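Local coordinates for protein ADP/ATP-dependent NAD(P)H-hydrate dehydratase (Bacillus subtilis, PDB 3RPZ) that catalyses the ADP- or ATP-dependent dehydration of hydrated NADH and NADPH, a lyase reaction that restores the normal nicotinamide cofactors, at residues A53-G57 and S268-P272; R171-A175 and L188-V194; I195-D201 and K236-L240. All blocks are in the same frame, centred on the assembly; numbering follows the deposited sequence.

Contact 1 of 3, residues A53-G57 and S268-P272; sequences AMRSG and SDILP
Ser268, on helix 264-277, meets the stem of Arg55 near the end of helix 44-54: its CB lies 4.0 Å from Arg55 CG, and its carbonyl O stands 3.0 Å from Arg55 NE. The arginine chain is bent at its second torsion (chi2 -71°), which carries it along the helix surface past that carbonyl. At Asp269 the carboxylate stays out of direct contact, with OD1 4.6 Å from Arg55 NH2, where a weak attraction is possible. The fold here is the ribokinase-like alpha/beta core of the NAD(P)H-hydrate dehydratases, and the contact joins the last helix of the chain, 264-277, to segment 53-57 on helix 44-54. Leu271 comes next. Its CD2 reaches Ser56 OG at 3.5 Å and Arg55 CB at 4.1 Å, while that hydroxyl is hydrogen-bonded to Gly52 O; Met224 of helix 217-231 packs on both Ser56 and Leu271. Pro272 lies over one face of the Arg55 guanidinium, its CG 3.7 Å from Arg55 NH1 and displaced toward the rim of the group. The guanidinium is also held by another chain: Arg55 NH1 hydrogen-bonds to Thr261 O and forms a salt bridge with Glu266, both of the second subunit.

Contact 2 of 3, residues R171-A175 and L188-V194; sequences RAEYA and LKGNQTV. With AMP (adenosine monophosphate), chain C.
The loop between strands 185-188 and 194-196 forms part of the AMP pocket, and Arg171, at the start of helix 171-182, reaches the loop from the side away from the nucleotide. Arg171 NH1 donates to Lys189 O at 2.9 Å, and NH2 to Gln192 O at 3.1 Å in a nearly straight bond (167°). Both oxygens lie near the guanidinium plane, although each carbonyl is approached from above its own plane. Weaker bonds run from NH2 to Leu188 O and Lys189 O. The chain is bent at its third torsion (chi3 49°), turning the guanidinium edge into the loop; NE reaches Gln192 O through a water. In this ribokinase-like fold the two strands form an antiparallel hairpin, and Leu188 CD2 lies over one guanidinium face. One helical turn on, Ala175 CB packs against Val194 CG1 at 3.8 Å and Leu188 CD2 at 4.1 Å. On the nucleotide side, Gly190 N gives a hydrogen bond of 2.9 Å to AMP O2', and Lys189 NZ one of 2.9 Å to AMP O3P. Thr193 OG1 donates to a lone pair of Gly190 O, a bond internal to the loop; Thr217 and Gly218 bind the same AMP.

Contact 3 of 3, residues I195-D201 and K236-L240; sequences IAFPDGD and KHAVL
This is a helix-on-sheet contact with a salt-bridge network at its outer end: strand 194-196 and the turn after it lie against the first turn of helix 235-256. The strand belongs to the antiparallel edge of the mixed central sheet in the ribokinase-like fold, and the packing joins that edge to one of the helices on its face. At the buried end, Ile195 CB meets Leu240 CD2 at 3.8 Å, and Ile195 CG2 meets Val239 CG1 at the same distance as the two side chains run antiparallel alongside one another. Leu240 also approaches the edge of the Phe197 ring, its CG 4.1 Å from CZ; Val185 and Trp203 of the neighbouring strands touch Phe197 as well.

Lys236 spans the rest of the contact. With every torsion after the first near 180°, its chain runs out straight over one face of Phe197, with CD 4.1 Å above the ring centre in a CH-pi contact; the ammonium lies farther off, where any cation-pi attraction is at most weak. That straight run delivers NZ to two carboxylates of the loop. Phe197 to Gly200 form a type I beta turn, within which Asp199 has its CG tucked between N and C (chi1 65°), bringing OD1 to the backbone N of Asp201. This 3.0 Å bond from Asp201 N to Asp199 OD1 closes an Asx turn and limits rotation of the carboxylate. Asp199 OD2 receives Lys236 NZ on its syn lone pair at 2.6 Å, whereas Asp201 OD2, 2.8 Å from NZ, is met from above its carboxylate plane.

Contacts 2 and 3 are neighbours, with centres 12 Å apart; they touch where Ala175 O packs on Ala196 CB at 3.7 Å. Segments 188-194 and 195-201 run straight on, so the same hairpin meets helix 171-182 in contact 2 and helix 235-256 in contact 3. Contact 2 alone touches the bound AMP; the Ile195 side chain of contact 3 is about 9 Å from a bound AMP, and the Ser268 side chain of contact 1 about 12 Å from one. Contact 1 encloses both others along the chain, its centre about 24 Å from that of contact 2 and about 21 Å from that of contact 3, and it borders the second subunit, whereas contact 2 meets the third.

Contact 1 of 3, residues A53-G57 and S268-P272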
ATOM      1  N   ALA A  53     -14.146   4.662   9.749  1.00 12.50           N
ATOM      2  CA  ALA A  53     -14.249   5.419  10.988  1.00 12.11           C
ATOM      3  C   ALA A  53     -13.301   6.625  10.980  1.00 12.45           C
ATOM      4  O   ALA A  53     -13.733   7.736  11.297  1.00 12.56           O
ATOM      5  CB  ALA A  53     -14.034   4.491  12.189  1.00 12.63           C
ATOM      6  N   MET A  54     -12.033   6.377  10.675  1.00 12.62           N
ATOM      7  CA  MET A  54     -11.078   7.475  10.756  1.00 12.40           C
ATOM      8  C   MET A  54     -11.316   8.513   9.693  1.00 13.24           C
ATOM      9  O   MET A  54     -10.999   9.688   9.902  1.00 14.16           O
ATOM     10  CB  MET A  54      -9.639   6.982  10.786  1.00 12.74           C
ATOM     11  CG  MET A  54      -9.368   6.058  11.947  1.00 13.45           C
ATOM     12  SD  MET A  54      -7.631   6.070  12.476  1.00 14.61           S
ATOM     13  CE  MET A  54      -7.637   7.605  13.296  1.00 15.41           C
ATOM     14  N   ARG A  55     -11.877   8.116   8.548  1.00 12.36           N
ATOM     15  CA  ARG A  55     -12.281   9.076   7.529  1.00 12.70           C
ATOM     16  C   ARG A  55     -13.470   9.911   7.937  1.00 13.70           C
ATOM     17  O   ARG A  55     -13.740  10.927   7.294  1.00 14.99           O
ATOM     18  CB  ARG A  55     -12.645   8.317   6.253  1.00 13.16           C
ATOM     19  CG  ARG A  55     -11.480   7.896   5.393  1.00 13.22           C
ATOM     20  CD  ARG A  55     -10.814   9.064   4.711  1.00 14.31           C
ATOM     21  NE  ARG A  55      -9.867   8.657   3.727  1.00 14.76           N
ATOM     22  CZ  ARG A  55      -8.838   9.372   3.312  1.00 14.61           C
ATOM     23  NH1 ARG A  55      -8.553  10.523   3.823  1.00 14.30           N
ATOM     24  NH2 ARG A  55      -8.074   8.878   2.348  1.00 17.35           N
ATOM     25  N   SER A  56     -14.231   9.507   8.945  1.00 12.97           N
ATOM     26  CA  SER A  56     -15.522  10.076   9.252  1.00 13.08           C
ATOM     27  C   SER A  56     -15.573  10.989  10.439  1.00 13.76           C
ATOM     28  O   SER A  56     -16.594  11.128  11.110  1.00 14.55           O
ATOM     29  CB  SER A  56     -16.582   8.998   9.310  1.00 14.21           C
ATOM     30  OG  SER A  56     -16.724   8.414   8.006  1.00 15.13           O
ATOM     31  N   GLY A  57     -14.465  11.664  10.748  1.00 14.02           N
ATOM     32  CA  GLY A  57     -14.507  12.821  11.627  1.00 14.30           C
ATOM     33  C   GLY A  57     -14.293  12.607  13.127  1.00 14.31           C
ATOM     34  O   GLY A  57     -14.463  13.545  13.891  1.00 14.53           O
ATOM     35  N   SER A 268     -14.109   4.778   1.252  1.00 15.65           N
ATOM     36  CA  SER A 268     -13.386   5.618   2.196  1.00 16.91           C
ATOM     37  C   SER A 268     -12.440   6.614   1.531  1.00 17.00           C
ATOM     38  O   SER A 268     -12.187   7.669   2.053  1.00 17.42           O
ATOM     39  CB  SER A 268     -12.565   4.752   3.153  1.00 20.26           C
ATOM     40  OG  SER A 268     -13.384   3.911   3.847  1.00 21.28           O
ATOM     41  N   ASP A 269     -11.875   6.210   0.409  1.00 16.21           N
ATOM     42  CA  ASP A 269     -10.920   7.014  -0.357  1.00 17.40           C
ATOM     43  C   ASP A 269     -11.730   8.155  -1.066  1.00 16.19           C
ATOM     44  O   ASP A 269     -11.178   9.231  -1.357  1.00 16.83           O
ATOM     45  CB  ASP A 269     -10.167   6.249  -1.514  1.00 20.72           C
ATOM     46  CG  ASP A 269      -9.177   5.070  -1.166  1.00 27.41           C
ATOM     47  OD1 ASP A 269      -8.646   4.969  -0.067  1.00 24.54           O
ATOM     48  OD2 ASP A 269      -8.905   4.248  -2.163  1.00 28.89           O
ATOM     49  N   ILE A 270     -12.991   7.890  -1.464  1.00 15.02           N
ATOM     50  CA  ILE A 270     -13.883   8.807  -2.215  1.00 16.07           C
ATOM     51  C   ILE A 270     -14.563   9.796  -1.279  1.00 15.05           C
ATOM     52  O   ILE A 270     -14.860  10.942  -1.639  1.00 15.16           O
ATOM     53  CB  ILE A 270     -14.984   7.957  -2.974  1.00 17.04           C
ATOM     54  CG1 ILE A 270     -14.309   7.168  -4.092  1.00 19.85           C
ATOM     55  CG2 ILE A 270     -16.193   8.766  -3.509  1.00 19.79           C
ATOM     56  CD1 ILE A 270     -15.154   5.981  -4.623  1.00 21.58           C
ATOM     57  N   LEU A 271     -14.804   9.380  -0.040  1.00 13.87           N
ATOM     58  CA  LEU A 271     -15.564  10.180   0.925  1.00 13.52           C
ATOM     59  C   LEU A 271     -15.020  11.600   1.116  1.00 14.33           C
ATOM     60  O   LEU A 271     -15.789  12.540   1.256  1.00 14.96           O
ATOM     61  CB  LEU A 271     -15.669   9.455   2.249  1.00 12.82           C
ATOM     62  CG  LEU A 271     -16.442  10.122   3.362  1.00 13.91           C
ATOM     63  CD1 LEU A 271     -17.942  10.288   2.985  1.00 14.56           C
ATOM     64  CD2 LEU A 271     -16.333   9.271   4.635  1.00 16.68           C
ATOM     65  N   PRO A 272     -13.687  11.765   1.155  1.00 13.59           N
ATOM     66  CA  PRO A 272     -13.201  13.162   1.364  1.00 14.33           C
ATOM     67  C   PRO A 272     -13.763  14.188   0.389  1.00 16.38           C
ATOM     68  O   PRO A 272     -14.178  15.264   0.799  1.00 15.86           O
ATOM     69  CB  PRO A 272     -11.678  13.004   1.246  1.00 14.03           C
ATOM     70  CG  PRO A 272     -11.410  11.628   1.785  1.00 13.10           C
ATOM     71  CD  PRO A 272     -12.576  10.816   1.198  1.00 13.39           C
TER

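Contact 2 of 3, residues R171-A175 and L188-V194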
ATOM      1  N   ARG A 171     -40.437  -3.621   4.057  1.00 19.93           N
ATOM      2  CA  ARG A 171     -39.176  -3.341   4.788  1.00 18.73           C
ATOM      3  C   ARG A 171     -39.336  -2.329   5.889  1.00 19.10           C
ATOM      4  O   ARG A 171     -38.894  -2.534   7.018  1.00 18.20           O
ATOM      5  CB  ARG A 171     -38.072  -2.906   3.824  1.00 18.37           C
ATOM      6  CG  ARG A 171     -37.557  -4.029   2.938  1.00 17.64           C
ATOM      7  CD  ARG A 171     -36.770  -3.497   1.720  1.00 18.34           C
ATOM      8  NE  ARG A 171     -35.761  -2.515   2.096  1.00 17.45           N
ATOM      9  CZ  ARG A 171     -34.588  -2.743   2.648  1.00 17.45           C
ATOM     10  NH1 ARG A 171     -34.195  -3.953   2.937  1.00 17.53           N
ATOM     11  NH2 ARG A 171     -33.807  -1.717   2.906  1.00 17.07           N
ATOM     12  N   ALA A 172     -39.915  -1.175   5.566  1.00 19.00           N
ATOM     13  CA  ALA A 172     -40.055  -0.107   6.560  1.00 19.25           C
ATOM     14  C   ALA A 172     -40.984  -0.480   7.685  1.00 19.87           C
ATOM     15  O   ALA A 172     -40.688  -0.178   8.829  1.00 19.82           O
ATOM     16  CB  ALA A 172     -40.480   1.215   5.948  1.00 21.59           C
ATOM     17  N   GLU A 173     -42.038  -1.205   7.387  1.00 20.33           N
ATOM     18  CA  GLU A 173     -42.983  -1.650   8.397  1.00 21.69           C
ATOM     19  C   GLU A 173     -42.287  -2.550   9.415  1.00 20.42           C
ATOM     20  O   GLU A 173     -42.402  -2.341  10.612  1.00 20.08           O
ATOM     21  CB  GLU A 173     -44.144  -2.394   7.718  1.00 22.99           C
ATOM     22  CG  GLU A 173     -44.960  -1.484   6.776  1.00 30.23           C
ATOM     23  CD  GLU A 173     -44.548  -1.446   5.253  1.00 35.86           C
ATOM     24  OE1 GLU A 173     -45.567  -1.360   4.474  1.00 41.28           O
ATOM     25  OE2 GLU A 173     -43.337  -1.467   4.787  1.00 29.99           O
ATOM     26  N   TYR A 174     -41.532  -3.532   8.942  1.00 19.51           N
ATOM     27  CA  TYR A 174     -40.819  -4.431   9.842  1.00 19.19           C
ATOM     28  C   TYR A 174     -39.735  -3.710  10.590  1.00 18.70           C
ATOM     29  O   TYR A 174     -39.550  -3.958  11.782  1.00 18.13           O
ATOM     30  CB  TYR A 174     -40.271  -5.677   9.125  1.00 19.92           C
ATOM     31  CG  TYR A 174     -41.324  -6.759   8.865  1.00 21.50           C
ATOM     32  CD1 TYR A 174     -41.858  -7.491   9.902  1.00 24.73           C
ATOM     33  CD2 TYR A 174     -41.698  -7.067   7.568  1.00 21.76           C
ATOM     34  CE1 TYR A 174     -42.807  -8.466   9.671  1.00 25.17           C
ATOM     35  CE2 TYR A 174     -42.650  -8.067   7.334  1.00 24.25           C
ATOM     36  CZ  TYR A 174     -43.157  -8.742   8.399  1.00 25.63           C
ATOM     37  OH  TYR A 174     -44.106  -9.729   8.205  1.00 29.29           O
ATOM     38  N   ALA A 175     -38.960  -2.863   9.900  1.00 17.80           N
ATOM     39  CA  ALA A 175     -37.883  -2.180  10.569  1.00 17.36           C
ATOM     40  C   ALA A 175     -38.413  -1.291  11.696  1.00 18.05           C
ATOM     41  O   ALA A 175     -37.874  -1.259  12.784  1.00 17.24           O
ATOM     42  CB  ALA A 175     -37.045  -1.356   9.578  1.00 16.98           C
ATOM     43  N   LEU A 188     -31.758  -0.984   8.377  1.00 15.00           N
ATOM     44  CA  LEU A 188     -32.055  -2.179   7.599  1.00 14.74           C
ATOM     45  C   LEU A 188     -31.555  -1.938   6.185  1.00 13.89           C
ATOM     46  O   LEU A 188     -32.180  -1.185   5.387  1.00 15.12           O
ATOM     47  CB  LEU A 188     -33.543  -2.513   7.605  1.00 15.11           C
ATOM     48  CG  LEU A 188     -33.964  -3.656   6.695  1.00 15.34           C
ATOM     49  CD1 LEU A 188     -33.279  -4.966   7.140  1.00 18.43           C
ATOM     50  CD2 LEU A 188     -35.485  -3.842   6.661  1.00 16.74           C
ATOM     51  N   LYS A 189     -30.468  -2.589   5.868  1.00 14.56           N
ATOM     52  CA  LYS A 189     -29.748  -2.317   4.637  1.00 14.74           C
ATOM     53  C   LYS A 189     -30.436  -2.925   3.415  1.00 16.08           C
ATOM     54  O   LYS A 189     -31.358  -3.749   3.497  1.00 16.56           O
ATOM     55  CB  LYS A 189     -28.306  -2.805   4.837  1.00 15.81           C
ATOM     56  CG  LYS A 189     -27.564  -1.834   5.740  1.00 19.58           C
ATOM     57  CD  LYS A 189     -26.665  -2.320   6.879  1.00 22.71           C
ATOM     58  CE  LYS A 189     -25.516  -3.021   6.287  1.00 17.04           C
ATOM     59  NZ  LYS A 189     -24.635  -3.863   7.222  1.00 15.05           N
ATOM     60  N   GLY A 190     -29.940  -2.449   2.267  1.00 16.86           N
ATOM     61  CA  GLY A 190     -30.486  -2.770   0.977  1.00 16.71           C
ATOM     62  C   GLY A 190     -30.649  -1.536   0.135  1.00 18.02           C
ATOM     63  O   GLY A 190     -30.431  -0.419   0.591  1.00 17.22           O
ATOM     64  N   ASN A 191     -31.004  -1.691  -1.133  1.00 19.27           N
ATOM     65  CA  ASN A 191     -31.480  -0.582  -1.895  1.00 20.43           C
ATOM     66  C   ASN A 191     -32.613   0.032  -1.001  1.00 20.90           C
ATOM     67  O   ASN A 191     -33.413  -0.660  -0.362  1.00 22.73           O
ATOM     68  CB  ASN A 191     -32.016  -1.093  -3.250  1.00 23.02           C
ATOM     69  CG  ASN A 191     -32.694  -0.048  -4.080  1.00 27.22           C
ATOM     70  OD1 ASN A 191     -32.187   1.014  -4.283  1.00 31.15           O
ATOM     71  ND2 ASN A 191     -33.891  -0.386  -4.587  1.00 34.83           N
ATOM     72  N   GLN A 192     -32.634   1.322  -0.964  1.00 19.00           N
ATOM     73  CA  GLN A 192     -33.484   2.125  -0.107  1.00 18.19           C
ATOM     74  C   GLN A 192     -33.391   1.660   1.321  1.00 16.54           C
ATOM     75  O   GLN A 192     -34.368   1.169   1.903  1.00 17.81           O
ATOM     76  CB  GLN A 192     -34.929   2.186  -0.615  1.00 19.46           C
ATOM     77  CG  GLN A 192     -35.006   2.779  -2.009  1.00 22.87           C
ATOM     78  CD  GLN A 192     -36.411   3.127  -2.434  1.00 27.56           C
ATOM     79  OE1 GLN A 192     -37.383   2.515  -2.005  1.00 33.45           O
ATOM     80  NE2 GLN A 192     -36.513   4.074  -3.316  1.00 34.14           N
ATOM     81  N   THR A 193     -32.191   1.771   1.874  1.00 15.13           N
ATOM     82  CA  THR A 193     -31.961   1.435   3.265  1.00 14.65           C
ATOM     83  C   THR A 193     -32.981   2.163   4.139  1.00 15.27           C
ATOM     84  O   THR A 193     -33.231   3.369   3.952  1.00 16.19           O
ATOM     85  CB  THR A 193     -30.514   1.781   3.672  1.00 14.54           C
ATOM     86  OG1 THR A 193     -29.622   0.813   3.073  1.00 15.29           O
ATOM     87  CG2 THR A 193     -30.305   1.738   5.221  1.00 14.64           C
ATOM     88  N   VAL A 194     -33.516   1.457   5.113  1.00 15.48           N
ATOM     89  CA  VAL A 194     -34.447   2.040   6.092  1.00 15.40           C
ATOM     90  C   VAL A 194     -33.700   2.389   7.358  1.00 15.93           C
ATOM     91  O   VAL A 194     -32.902   1.555   7.855  1.00 15.78           O
ATOM     92  CB  VAL A 194     -35.595   1.076   6.484  1.00 15.46           C
ATOM     93  CG1 VAL A 194     -36.608   1.781   7.410  1.00 17.29           C
ATOM     94  CG2 VAL A 194     -36.296   0.548   5.264  1.00 17.26           C
TER
HETATM   95  P   AMP C 278     -23.382  -5.767   3.935  1.00 14.61           P
HETATM   96  O1P AMP C 278     -21.892  -5.725   3.441  1.00 17.93           O
HETATM   97  O2P AMP C 278     -24.027  -6.914   3.263  1.00 18.62           O
HETATM   98  O3P AMP C 278     -23.345  -5.766   5.450  1.00 13.16           O
HETATM   99  O5' AMP C 278     -23.859  -4.355   3.607  1.00 14.46           O
HETATM  100  C5' AMP C 278     -24.066  -3.963   2.195  1.00 14.29           C
HETATM  101  C4' AMP C 278     -24.115  -2.478   2.098  1.00 13.48           C
HETATM  102  O4' AMP C 278     -24.183  -2.079   0.690  1.00 14.37           O
HETATM  103  C3' AMP C 278     -25.292  -1.817   2.780  1.00 13.02           C
HETATM  104  O3' AMP C 278     -24.957  -0.483   3.107  1.00 14.92           O
HETATM  105  C2' AMP C 278     -26.295  -1.886   1.617  1.00 13.79           C
HETATM  106  O2' AMP C 278     -27.446  -1.041   1.805  1.00 14.89           O
HETATM  107  C1' AMP C 278     -25.438  -1.436   0.457  1.00 15.11           C
HETATM  108  N9  AMP C 278     -25.900  -1.982  -0.825  1.00 13.26           N
HETATM  109  C8  AMP C 278     -25.682  -3.215  -1.299  1.00 14.68           C
HETATM  110  N7  AMP C 278     -26.275  -3.399  -2.524  1.00 16.16           N
HETATM  111  C5  AMP C 278     -26.846  -2.208  -2.792  1.00 15.52           C
HETATM  112  C6  AMP C 278     -27.675  -1.706  -3.916  1.00 15.66           C
HETATM  113  N6  AMP C 278     -27.950  -2.532  -4.944  1.00 17.01           N
HETATM  114  N1  AMP C 278     -28.095  -0.448  -3.805  1.00 16.23           N
HETATM  115  C2  AMP C 278     -27.815   0.361  -2.774  1.00 16.52           C
HETATM  116  N3  AMP C 278     -27.081  -0.031  -1.687  1.00 15.25           N
HETATM  117  C4  AMP C 278     -26.672  -1.266  -1.736  1.00 13.80           C
HETATM  118  O   HOH W   1     -36.885   0.163   1.603  1.00 21.38           O

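Contact 3 of 3, residues I195-D201 and K236-L240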
ATOM      1  N   ILE A 195     -33.826   3.619   7.850  1.00 14.91           N
ATOM      2  CA  ILE A 195     -33.266   4.007   9.134  1.00 15.35           C
ATOM      3  C   ILE A 195     -34.426   4.247  10.077  1.00 16.08           C
ATOM      4  O   ILE A 195     -35.131   5.256   9.970  1.00 16.63           O
ATOM      5  CB  ILE A 195     -32.374   5.260   9.038  1.00 14.91           C
ATOM      6  CG1 ILE A 195     -31.298   5.125   7.953  1.00 15.24           C
ATOM      7  CG2 ILE A 195     -31.710   5.540  10.433  1.00 17.28           C
ATOM      8  CD1 ILE A 195     -31.700   5.584   6.546  1.00 17.57           C
ATOM      9  N   ALA A 196     -34.673   3.290  10.971  1.00 15.80           N
ATOM     10  CA  ALA A 196     -35.787   3.310  11.898  1.00 15.35           C
ATOM     11  C   ALA A 196     -35.310   3.567  13.316  1.00 16.10           C
ATOM     12  O   ALA A 196     -34.445   2.861  13.811  1.00 16.54           O
ATOM     13  CB  ALA A 196     -36.569   2.023  11.825  1.00 16.53           C
ATOM     14  N   PHE A 197     -35.864   4.598  13.954  1.00 16.36           N
ATOM     15  CA  PHE A 197     -35.501   5.007  15.302  1.00 16.48           C
ATOM     16  C   PHE A 197     -36.554   4.487  16.289  1.00 16.61           C
ATOM     17  O   PHE A 197     -37.722   4.368  15.934  1.00 17.81           O
ATOM     18  CB  PHE A 197     -35.362   6.537  15.370  1.00 17.14           C
ATOM     19  CG  PHE A 197     -34.211   7.055  14.576  1.00 16.74           C
ATOM     20  CD1 PHE A 197     -32.938   6.988  15.069  1.00 18.78           C
ATOM     21  CD2 PHE A 197     -34.393   7.510  13.301  1.00 18.56           C
ATOM     22  CE1 PHE A 197     -31.867   7.399  14.306  1.00 17.10           C
ATOM     23  CE2 PHE A 197     -33.322   7.919  12.543  1.00 17.96           C
ATOM     24  CZ  PHE A 197     -32.068   7.886  13.034  1.00 17.51           C
ATOM     25  N   PRO A 198     -36.110   4.208  17.520  1.00 16.95           N
ATOM     26  CA  PRO A 198     -37.030   3.575  18.463  1.00 17.95           C
ATOM     27  C   PRO A 198     -38.085   4.531  18.969  1.00 18.92           C
ATOM     28  O   PRO A 198     -39.064   4.094  19.610  1.00 18.86           O
ATOM     29  CB  PRO A 198     -36.115   3.086  19.553  1.00 19.84           C
ATOM     30  CG  PRO A 198     -34.848   3.919  19.444  1.00 19.18           C
ATOM     31  CD  PRO A 198     -34.711   4.251  17.996  1.00 17.00           C
ATOM     32  N   ASP A 199     -37.959   5.848  18.704  1.00 18.43           N
ATOM     33  CA  ASP A 199     -38.981   6.813  19.020  1.00 19.33           C
ATOM     34  C   ASP A 199     -40.033   6.982  17.925  1.00 19.00           C
ATOM     35  O   ASP A 199     -40.973   7.795  18.075  1.00 20.68           O
ATOM     36  CB  ASP A 199     -38.360   8.190  19.354  1.00 19.25           C
ATOM     37  CG  ASP A 199     -37.636   8.831  18.164  1.00 24.73           C
ATOM     38  OD1 ASP A 199     -37.745   8.397  17.010  1.00 19.82           O
ATOM     39  OD2 ASP A 199     -36.963   9.842  18.436  1.00 32.15           O
ATOM     40  N   GLY A 200     -39.963   6.155  16.889  1.00 18.68           N
ATOM     41  CA  GLY A 200     -40.880   6.155  15.790  1.00 19.57           C
ATOM     42  C   GLY A 200     -40.506   6.915  14.525  1.00 20.06           C
ATOM     43  O   GLY A 200     -41.146   6.761  13.471  1.00 21.74           O
ATOM     44  N   ASP A 201     -39.465   7.738  14.615  1.00 19.49           N
ATOM     45  CA  ASP A 201     -38.993   8.432  13.419  1.00 20.06           C
ATOM     46  C   ASP A 201     -38.464   7.371  12.466  1.00 19.64           C
ATOM     47  O   ASP A 201     -37.883   6.377  12.892  1.00 20.38           O
ATOM     48  CB  ASP A 201     -37.881   9.420  13.745  1.00 20.30           C
ATOM     49  CG  ASP A 201     -38.342  10.704  14.363  1.00 24.41           C
ATOM     50  OD1 ASP A 201     -39.543  10.860  14.601  1.00 28.42           O
ATOM     51  OD2 ASP A 201     -37.393  11.519  14.614  1.00 26.85           O
ATOM     52  N   LYS A 236     -28.711  10.801  15.792  1.00 16.79           N
ATOM     53  CA  LYS A 236     -29.616  10.474  14.689  1.00 16.85           C
ATOM     54  C   LYS A 236     -29.049  10.953  13.346  1.00 16.71           C
ATOM     55  O   LYS A 236     -29.091  10.262  12.343  1.00 16.87           O
ATOM     56  CB  LYS A 236     -31.027  11.047  14.873  1.00 20.25           C
ATOM     57  CG  LYS A 236     -31.766  10.445  16.022  1.00 23.43           C
ATOM     58  CD  LYS A 236     -33.221  11.005  15.920  1.00 27.50           C
ATOM     59  CE  LYS A 236     -34.161  10.304  16.789  1.00 32.26           C
ATOM     60  NZ  LYS A 236     -35.471  11.046  16.663  1.00 28.65           N
ATOM     61  N   HIS A 237     -28.543  12.182  13.354  1.00 17.51           N
ATOM     62  CA  HIS A 237     -27.959  12.759  12.153  1.00 17.19           C
ATOM     63  C   HIS A 237     -26.721  12.042  11.734  1.00 16.40           C
ATOM     64  O   HIS A 237     -26.440  11.885  10.551  1.00 16.59           O
ATOM     65  CB  HIS A 237     -27.645  14.238  12.378  1.00 17.06           C
ATOM     66  CG  HIS A 237     -28.845  15.055  12.660  1.00 20.76           C
ATOM     67  ND1 HIS A 237     -28.753  16.315  13.215  1.00 23.29           N
ATOM     68  CD2 HIS A 237     -30.151  14.799  12.468  1.00 20.40           C
ATOM     69  CE1 HIS A 237     -29.986  16.784  13.372  1.00 22.37           C
ATOM     70  NE2 HIS A 237     -30.856  15.905  12.909  1.00 24.55           N
ATOM     71  N   ALA A 238     -25.921  11.608  12.717  1.00 15.23           N
ATOM     72  CA  ALA A 238     -24.736  10.843  12.409  1.00 14.42           C
ATOM     73  C   ALA A 238     -25.065   9.575  11.615  1.00 14.62           C
ATOM     74  O   ALA A 238     -24.437   9.277  10.600  1.00 14.90           O
ATOM     75  CB  ALA A 238     -24.003  10.429  13.691  1.00 15.70           C
ATOM     76  N   VAL A 239     -26.078   8.815  12.060  1.00 14.16           N
ATOM     77  CA  VAL A 239     -26.486   7.584  11.386  1.00 14.06           C
ATOM     78  C   VAL A 239     -26.995   7.899   9.981  1.00 14.09           C
ATOM     79  O   VAL A 239     -26.587   7.303   8.986  1.00 14.35           O
ATOM     80  CB  VAL A 239     -27.542   6.832  12.202  1.00 13.97           C
ATOM     81  CG1 VAL A 239     -28.032   5.600  11.413  1.00 16.16           C
ATOM     82  CG2 VAL A 239     -26.978   6.395  13.551  1.00 15.34           C
ATOM     83  N   LEU A 240     -27.882   8.877   9.901  1.00 14.36           N
ATOM     84  CA  LEU A 240     -28.507   9.227   8.609  1.00 14.84           C
ATOM     85  C   LEU A 240     -27.489   9.750   7.594  1.00 14.96           C
ATOM     86  O   LEU A 240     -27.488   9.355   6.425  1.00 14.72           O
ATOM     87  CB  LEU A 240     -29.628  10.276   8.816  1.00 15.32           C
ATOM     88  CG  LEU A 240     -30.836   9.721   9.562  1.00 14.25           C
ATOM     89  CD1 LEU A 240     -31.591  10.899  10.224  1.00 16.42           C
ATOM     90  CD2 LEU A 240     -31.716   8.944   8.618  1.00 16.27           C
TER